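Local coordinates for CdnC (Chryseobacterium gregarium DSM 19109, PDB 7MGV), which acts as an ATP-grasp ligase that installs single and bicyclic omega-ester macrocycles in a multicore ribosomal precursor peptide, at residues 232-237 / 306-311; 247-252 / 274-279. All coordinates share one frame; numbering follows the deposited sequence.

Both contacts belong to the antiparallel sheet whose strands run in the order 274-276, 244-251, 234-241, 297-304, 310-316. Contact 1 (232-237 / 306-311) reaches across the 297-304 strand to one edge of the sheet, and contact 2 (247-252 / 274-279) forms the other edge; their centres are about 10 Å apart. They join where strands 234-241 and 244-251 lie side by side: R237 O is 2.9 Å from F248 N, and E235 O is 2.9 Å from I250 N, both probable hydrogen bonds. Contact 1 contributes K232 and E235 to the ADP pocket. Contact 2 stands further back, with the side chain of E249 about 12 Å from the nucleotide.

Contact 1 of 2, residues 232-237 / 306-311; sequences KKKELR and PEDEYY. With ADP (adenosine-5'-diphosphate), chain F.
P306 packs its backbone against K233, whose CB lies 3.8 Å from P306 N, while the bond from CA to CB of the proline leads away. Two residues on, D308 takes the far end of the same lysine. K233 keeps CG anti to the backbone N (chi1 172°) and runs straight from there, which carries NZ between the two carboxylate oxygens. NZ is 2.8 Å from D308 OD1 and equally far from D308 OD2, a forked salt bridge whose two hydrogen bonds are both weak. K234 NZ stays 4.2 Å from D308 OD1, too far for a salt bridge, though its charge probably adds some attraction. Strand 297-304 runs between the two segments in the antiparallel sheet, and K233 and K234 both face its V304, a classic beta bulge. Past the bulge, Y310 crosses L236 at about a right angle: L236 CD1 meets Y310 CE2 at 3.5 Å, and both side chains also touch V304. E235, next to L236, serves the nucleotide instead. Its OE2 accepts a hydrogen bond from ADP O2' at 3.2 Å and a weak, longer one from ADP O3'. R237 NH2 also reaches E235 OE2, a salt bridge at 3.3 Å whose hydrogen bond is weak.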
loop_
_atom_site.group_PDB
_atom_site.type_symbol
_atom_site.label_atom_id
_atom_site.label_comp_id
_atom_site.label_asym_id
_atom_site.label_seq_id
_atom_site.Cartn_x
_atom_site.Cartn_y
_atom_site.Cartn_z
ATOM N N LYS A 232 21.184 17.617 19.537
ATOM C CA LYS A 232 20.011 17.400 20.378
ATOM C C LYS A 232 20.119 18.240 21.644
ATOM O O LYS A 232 20.961 17.971 22.506
ATOM C CB LYS A 232 19.863 15.922 20.730
ATOM C CG LYS A 232 19.477 15.030 19.569
ATOM C CD LYS A 232 18.843 13.741 20.066
ATOM C CE LYS A 232 19.220 12.564 19.183
ATOM N NZ LYS A 232 19.477 11.331 19.978
ATOM N N LYS A 233 19.267 19.258 21.755
ATOM C CA LYS A 233 18.995 19.854 23.056
ATOM C C LYS A 233 17.800 19.185 23.717
ATOM O O LYS A 233 17.819 18.928 24.926
ATOM C CB LYS A 233 18.750 21.360 22.926
ATOM C CG LYS A 233 18.270 22.009 24.218
ATOM C CD LYS A 233 17.830 23.448 24.012
ATOM C CE LYS A 233 17.343 24.057 25.318
ATOM N NZ LYS A 233 17.044 25.509 25.189
ATOM N N LYS A 234 16.762 18.889 22.936
ATOM C CA LYS A 234 15.639 18.087 23.402
ATOM C C LYS A 234 15.260 17.079 22.327
ATOM O O LYS A 234 15.462 17.314 21.134
ATOM C CB LYS A 234 14.410 18.942 23.744
ATOM C CG LYS A 234 14.581 19.889 24.919
ATOM C CD LYS A 234 13.218 20.320 25.451
ATOM C CE LYS A 234 13.322 21.539 26.351
ATOM N NZ LYS A 234 13.469 22.790 25.560
ATOM N N GLU A 235 14.691 15.959 22.761
ATOM C CA GLU A 235 14.068 15.000 21.862
ATOM C C GLU A 235 12.592 14.895 22.214
ATOM O O GLU A 235 12.238 14.824 23.394
ATOM C CB GLU A 235 14.739 13.626 21.951
ATOM C CG GLU A 235 14.269 12.642 20.890
ATOM C CD GLU A 235 15.196 11.452 20.746
ATOM O OE1 GLU A 235 16.092 11.291 21.601
ATOM O OE2 GLU A 235 15.030 10.680 19.778
ATOM N N LEU A 236 11.730 14.886 21.196
ATOM C CA LEU A 236 10.289 14.980 21.397
ATOM C C LEU A 236 9.571 13.828 20.714
ATOM O O LEU A 236 9.845 13.523 19.548
ATOM C CB LEU A 236 9.739 16.304 20.855
ATOM C CG LEU A 236 10.255 17.619 21.439
ATOM C CD1 LEU A 236 9.684 18.791 20.661
ATOM C CD2 LEU A 236 9.892 17.728 22.903
ATOM N N ARG A 237 8.637 13.215 21.440
ATOM C CA ARG A 237 7.660 12.288 20.886
ATOM C C ARG A 237 6.275 12.877 21.098
ATOM O O ARG A 237 5.898 13.188 22.233
ATOM C CB ARG A 237 7.744 10.910 21.548
ATOM C CG ARG A 237 9.117 10.270 21.521
ATOM C CD ARG A 237 9.290 9.369 20.312
ATOM N NE ARG A 237 10.670 9.358 19.835
ATOM C CZ ARG A 237 11.468 8.296 19.876
ATOM N NH1 ARG A 237 11.026 7.147 20.372
ATOM N NH2 ARG A 237 12.710 8.379 19.419
ATOM N N PRO A 306 20.165 23.173 19.869
ATOM C CA PRO A 306 20.592 24.161 20.873
ATOM C C PRO A 306 20.047 25.557 20.624
ATOM O O PRO A 306 19.844 26.313 21.583
ATOM C CB PRO A 306 22.123 24.125 20.769
ATOM C CG PRO A 306 22.425 22.757 20.287
ATOM C CD PRO A 306 21.309 22.400 19.347
ATOM N N GLU A 307 19.800 25.923 19.368
ATOM C CA GLU A 307 19.199 27.210 19.042
ATOM C C GLU A 307 17.685 27.215 19.218
ATOM O O GLU A 307 17.026 28.155 18.761
ATOM C CB GLU A 307 19.562 27.615 17.611
ATOM C CG GLU A 307 21.055 27.788 17.371
ATOM C CD GLU A 307 21.745 26.490 16.990
ATOM O OE1 GLU A 307 21.119 25.418 17.123
ATOM O OE2 GLU A 307 22.916 26.544 16.559
ATOM N N ASP A 308 17.133 26.179 19.854
ATOM C CA ASP A 308 15.720 26.118 20.234
ATOM C C ASP A 308 14.788 26.172 19.026
ATOM O O ASP A 308 13.670 26.686 19.117
ATOM C CB ASP A 308 15.364 27.223 21.233
ATOM C CG ASP A 308 15.685 26.838 22.666
ATOM O OD1 ASP A 308 15.131 25.829 23.154
ATOM O OD2 ASP A 308 16.492 27.543 23.306
ATOM N N GLU A 309 15.225 25.642 17.888
ATOM C CA GLU A 309 14.349 25.473 16.738
ATOM C C GLU A 309 13.900 24.022 16.654
ATOM O O GLU A 309 14.659 23.102 16.975
ATOM C CB GLU A 309 15.034 25.895 15.435
ATOM C CG GLU A 309 16.538 25.716 15.414
ATOM C CD GLU A 309 17.183 26.390 14.218
ATOM O OE1 GLU A 309 18.426 26.348 14.108
ATOM O OE2 GLU A 309 16.443 26.964 13.390
ATOM N N TYR A 310 12.658 23.822 16.227
ATOM C CA TYR A 310 12.019 22.514 16.234
ATOM C C TYR A 310 12.153 21.877 14.856
ATOM O O TYR A 310 11.762 22.478 13.850
ATOM C CB TYR A 310 10.549 22.638 16.636
ATOM C CG TYR A 310 10.344 22.949 18.104
ATOM C CD1 TYR A 310 10.730 24.173 18.638
ATOM C CD2 TYR A 310 9.765 22.018 18.956
ATOM C CE1 TYR A 310 10.549 24.458 19.978
ATOM C CE2 TYR A 310 9.577 22.297 20.298
ATOM C CZ TYR A 310 9.971 23.518 20.803
ATOM O OH TYR A 310 9.786 23.795 22.137
ATOM N N TYR A 311 12.701 20.663 14.815
ATOM C CA TYR A 311 12.924 19.929 13.578
ATOM C C TYR A 311 12.019 18.705 13.560
ATOM O O TYR A 311 12.091 17.863 14.463
ATOM C CB TYR A 311 14.386 19.503 13.447
ATOM C CG TYR A 311 15.330 20.605 13.022
ATOM C CD1 TYR A 311 15.803 21.534 13.939
ATOM C CD2 TYR A 311 15.759 20.707 11.706
ATOM C CE1 TYR A 311 16.670 22.539 13.557
ATOM C CE2 TYR A 311 16.627 21.709 11.313
ATOM C CZ TYR A 311 17.078 22.621 12.243
ATOM O OH TYR A 311 17.941 23.620 11.858
HETATM P PB ADP F . 15.745 3.735 17.740
HETATM O O1B ADP F . 14.868 4.680 16.953
HETATM O O2B ADP F . 15.364 2.281 17.601
HETATM O O3B ADP F . 16.038 4.190 19.150
HETATM P PA ADP F . 17.237 4.367 15.480
HETATM O O1A ADP F . 16.070 3.820 14.692
HETATM O O2A ADP F . 18.652 4.220 14.972
HETATM O O3A ADP F . 17.169 3.847 17.000
HETATM O "O5'" ADP F . 16.956 5.924 15.747
HETATM C "C5'" ADP F . 17.479 6.928 14.892
HETATM C "C4'" ADP F . 18.028 8.028 15.788
HETATM O "O4'" ADP F . 18.749 8.975 15.003
HETATM C "C3'" ADP F . 16.922 8.768 16.522
HETATM O "O3'" ADP F . 17.071 8.584 17.932
HETATM C "C2'" ADP F . 17.111 10.230 16.178
HETATM O "O2'" ADP F . 17.168 11.015 17.371
HETATM C "C1'" ADP F . 18.433 10.298 15.430
HETATM N N9 ADP F . 18.301 11.173 14.246
HETATM C C8 ADP F . 17.471 10.976 13.203
HETATM N N7 ADP F . 17.598 11.969 12.288
HETATM C C5 ADP F . 18.528 12.826 12.752
HETATM C C6 ADP F . 19.145 14.087 12.284
HETATM N N6 ADP F . 18.781 14.647 11.106
HETATM N N1 ADP F . 20.081 14.657 13.077
HETATM C C2 ADP F . 20.452 14.112 14.251
HETATM N N3 ADP F . 19.936 12.970 14.737
HETATM C C4 ADP F . 18.986 12.297 14.045
#

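Contact 2 of 2, residues 247-252 / 274-279; sequences AFEIDS and IPTELP
A247 meets 274-279 with both its carbonyl and its methyl group: its O accepts the hydrogen bond of T276 N at 2.9 Å, and its CB packs on L278 CG at 3.6 Å. Next, F248 is a non-hydrogen-bonded partner of P275 in the antiparallel pairing, and on this side of the sheet its ring crosses the proline obliquely, CE1 to P275 CG at 3.8 Å. E249 turns to the other side, with I274 and T276. Its backbone makes two hydrogen bonds with I274, E249 N to I274 O and I274 N to E249 O, each 2.9 Å, as a hydrogen-bonded antiparallel pair. At chi1 84° its CG sits between the backbone N and the carbonyl carbon; the chain then extends past I274 CG1, 3.7 Å from CG, and on to T276, whose side chain it crosses at about a right angle. There T276 OG1 donates to E249 OE1 over 3.0 Å, coming from above the carboxylate plane, 67° out of it. Replacing E249 with an alanine would probably leave the T276 hydroxyl without this acceptor and open a gap beside I274. Further on, D251 is the N-cap of helix 252-258, its OD1 taking the Q254 N-H. The short strand 274-276 thus forms an edge of the five-stranded sheet, its N-to-C direction 122° from that of 247-251; helix 280-293 starts just after P279, and strand 234-241 flanks 244-251 on the opposite side, its K234 and L236 also touching the E249 side chain.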
loop_
_atom_site.group_PDB
_atom_site.type_symbol
_atom_site.label_atom_id
_atom_site.label_comp_id
_atom_site.label_asym_id
_atom_site.label_seq_id
_atom_site.Cartn_x
_atom_site.Cartn_y
_atom_site.Cartn_z
ATOM N N ALA A 247 2.622 15.496 24.274
ATOM C CA ALA A 247 4.031 15.693 23.973
ATOM C C ALA A 247 4.889 15.204 25.129
ATOM O O ALA A 247 4.596 15.481 26.296
ATOM C CB ALA A 247 4.331 17.166 23.689
ATOM N N PHE A 248 5.961 14.491 24.799
ATOM C CA PHE A 248 6.914 13.995 25.777
ATOM C C PHE A 248 8.313 14.365 25.318
ATOM O O PHE A 248 8.602 14.358 24.117
ATOM C CB PHE A 248 6.799 12.478 25.956
ATOM C CG PHE A 248 5.422 12.018 26.331
ATOM C CD1 PHE A 248 5.066 11.873 27.660
ATOM C CD2 PHE A 248 4.481 11.733 25.354
ATOM C CE1 PHE A 248 3.798 11.451 28.011
ATOM C CE2 PHE A 248 3.212 11.312 25.697
ATOM C CZ PHE A 248 2.870 11.170 27.027
ATOM N N GLU A 249 9.178 14.682 26.275
ATOM C CA GLU A 249 10.510 15.170 25.967
ATOM C C GLU A 249 11.559 14.446 26.797
ATOM O O GLU A 249 11.302 13.999 27.920
ATOM C CB GLU A 249 10.623 16.686 26.202
ATOM C CG GLU A 249 10.919 17.091 27.638
ATOM C CD GLU A 249 11.041 18.593 27.806
ATOM O OE1 GLU A 249 10.510 19.335 26.952
ATOM O OE2 GLU A 249 11.667 19.033 28.794
ATOM N N ILE A 250 12.736 14.309 26.196
ATOM C CA ILE A 250 13.973 14.000 26.901
ATOM C C ILE A 250 14.882 15.209 26.737
ATOM O O ILE A 250 15.274 15.548 25.612
ATOM C CB ILE A 250 14.653 12.730 26.369
ATOM C CG1 ILE A 250 13.824 11.492 26.708
ATOM C CG2 ILE A 250 16.053 12.598 26.950
ATOM C CD1 ILE A 250 14.503 10.188 26.342
ATOM N N ASP A 251 15.188 15.870 27.851
ATOM C CA ASP A 251 16.048 17.049 27.851
ATOM C C ASP A 251 17.486 16.572 28.008
ATOM O O ASP A 251 17.961 16.346 29.123
ATOM C CB ASP A 251 15.649 18.008 28.969
ATOM C CG ASP A 251 16.082 19.437 28.695
ATOM O OD1 ASP A 251 17.174 19.633 28.119
ATOM O OD2 ASP A 251 15.329 20.366 29.056
ATOM N N SER A 252 18.180 16.408 26.877
ATOM C CA SER A 252 19.568 15.959 26.916
ATOM C C SER A 252 20.458 16.991 27.593
ATOM O O SER A 252 21.364 16.637 28.358
ATOM C CB SER A 252 20.064 15.678 25.497
ATOM O OG SER A 252 19.039 15.111 24.700
ATOM N N ILE A 274 9.555 12.744 29.906
ATOM C CA ILE A 274 8.672 13.473 30.810
ATOM C C ILE A 274 7.629 14.206 29.975
ATOM O O ILE A 274 7.950 14.718 28.893
ATOM C CB ILE A 274 9.456 14.436 31.719
ATOM C CG1 ILE A 274 10.125 15.543 30.902
ATOM C CG2 ILE A 274 10.492 13.671 32.533
ATOM C CD1 ILE A 274 10.530 16.749 31.726
ATOM N N PRO A 275 6.370 14.247 30.411
ATOM C CA PRO A 275 5.369 15.032 29.682
ATOM C C PRO A 275 5.762 16.499 29.630
ATOM O O PRO A 275 6.343 17.046 30.571
ATOM C CB PRO A 275 4.088 14.820 30.496
ATOM C CG PRO A 275 4.308 13.527 31.212
ATOM C CD PRO A 275 5.777 13.475 31.515
ATOM N N THR A 276 5.442 17.133 28.508
ATOM C CA THR A 276 5.798 18.523 28.273
ATOM C C THR A 276 4.692 19.163 27.446
ATOM O O THR A 276 3.741 18.499 27.021
ATOM C CB THR A 276 7.161 18.632 27.580
ATOM O OG1 THR A 276 7.611 19.993 27.611
ATOM C CG2 THR A 276 7.064 18.165 26.134
ATOM N N GLU A 277 4.817 20.468 27.219
ATOM C CA GLU A 277 3.838 21.227 26.457
ATOM C C GLU A 277 4.534 21.915 25.292
ATOM O O GLU A 277 5.598 22.519 25.468
ATOM C CB GLU A 277 3.126 22.247 27.348
ATOM C CG GLU A 277 2.313 21.603 28.459
ATOM C CD GLU A 277 1.900 22.588 29.531
ATOM O OE1 GLU A 277 1.964 23.807 29.270
ATOM O OE2 GLU A 277 1.515 22.143 30.633
ATOM N N LEU A 278 3.936 21.816 24.113
ATOM C CA LEU A 278 4.508 22.360 22.893
ATOM C C LEU A 278 4.163 23.836 22.742
ATOM O O LEU A 278 3.120 24.291 23.226
ATOM C CB LEU A 278 3.988 21.603 21.675
ATOM C CG LEU A 278 4.168 20.087 21.633
ATOM C CD1 LEU A 278 3.224 19.475 20.616
ATOM C CD2 LEU A 278 5.609 19.726 21.312
ATOM N N PRO A 279 5.029 24.601 22.082
ATOM C CA PRO A 279 4.618 25.928 21.610
ATOM C C PRO A 279 3.402 25.801 20.704
ATOM O O PRO A 279 3.275 24.845 19.936
ATOM C CB PRO A 279 5.849 26.432 20.850
ATOM C CG PRO A 279 6.995 25.680 21.453
ATOM C CD PRO A 279 6.451 24.328 21.812
#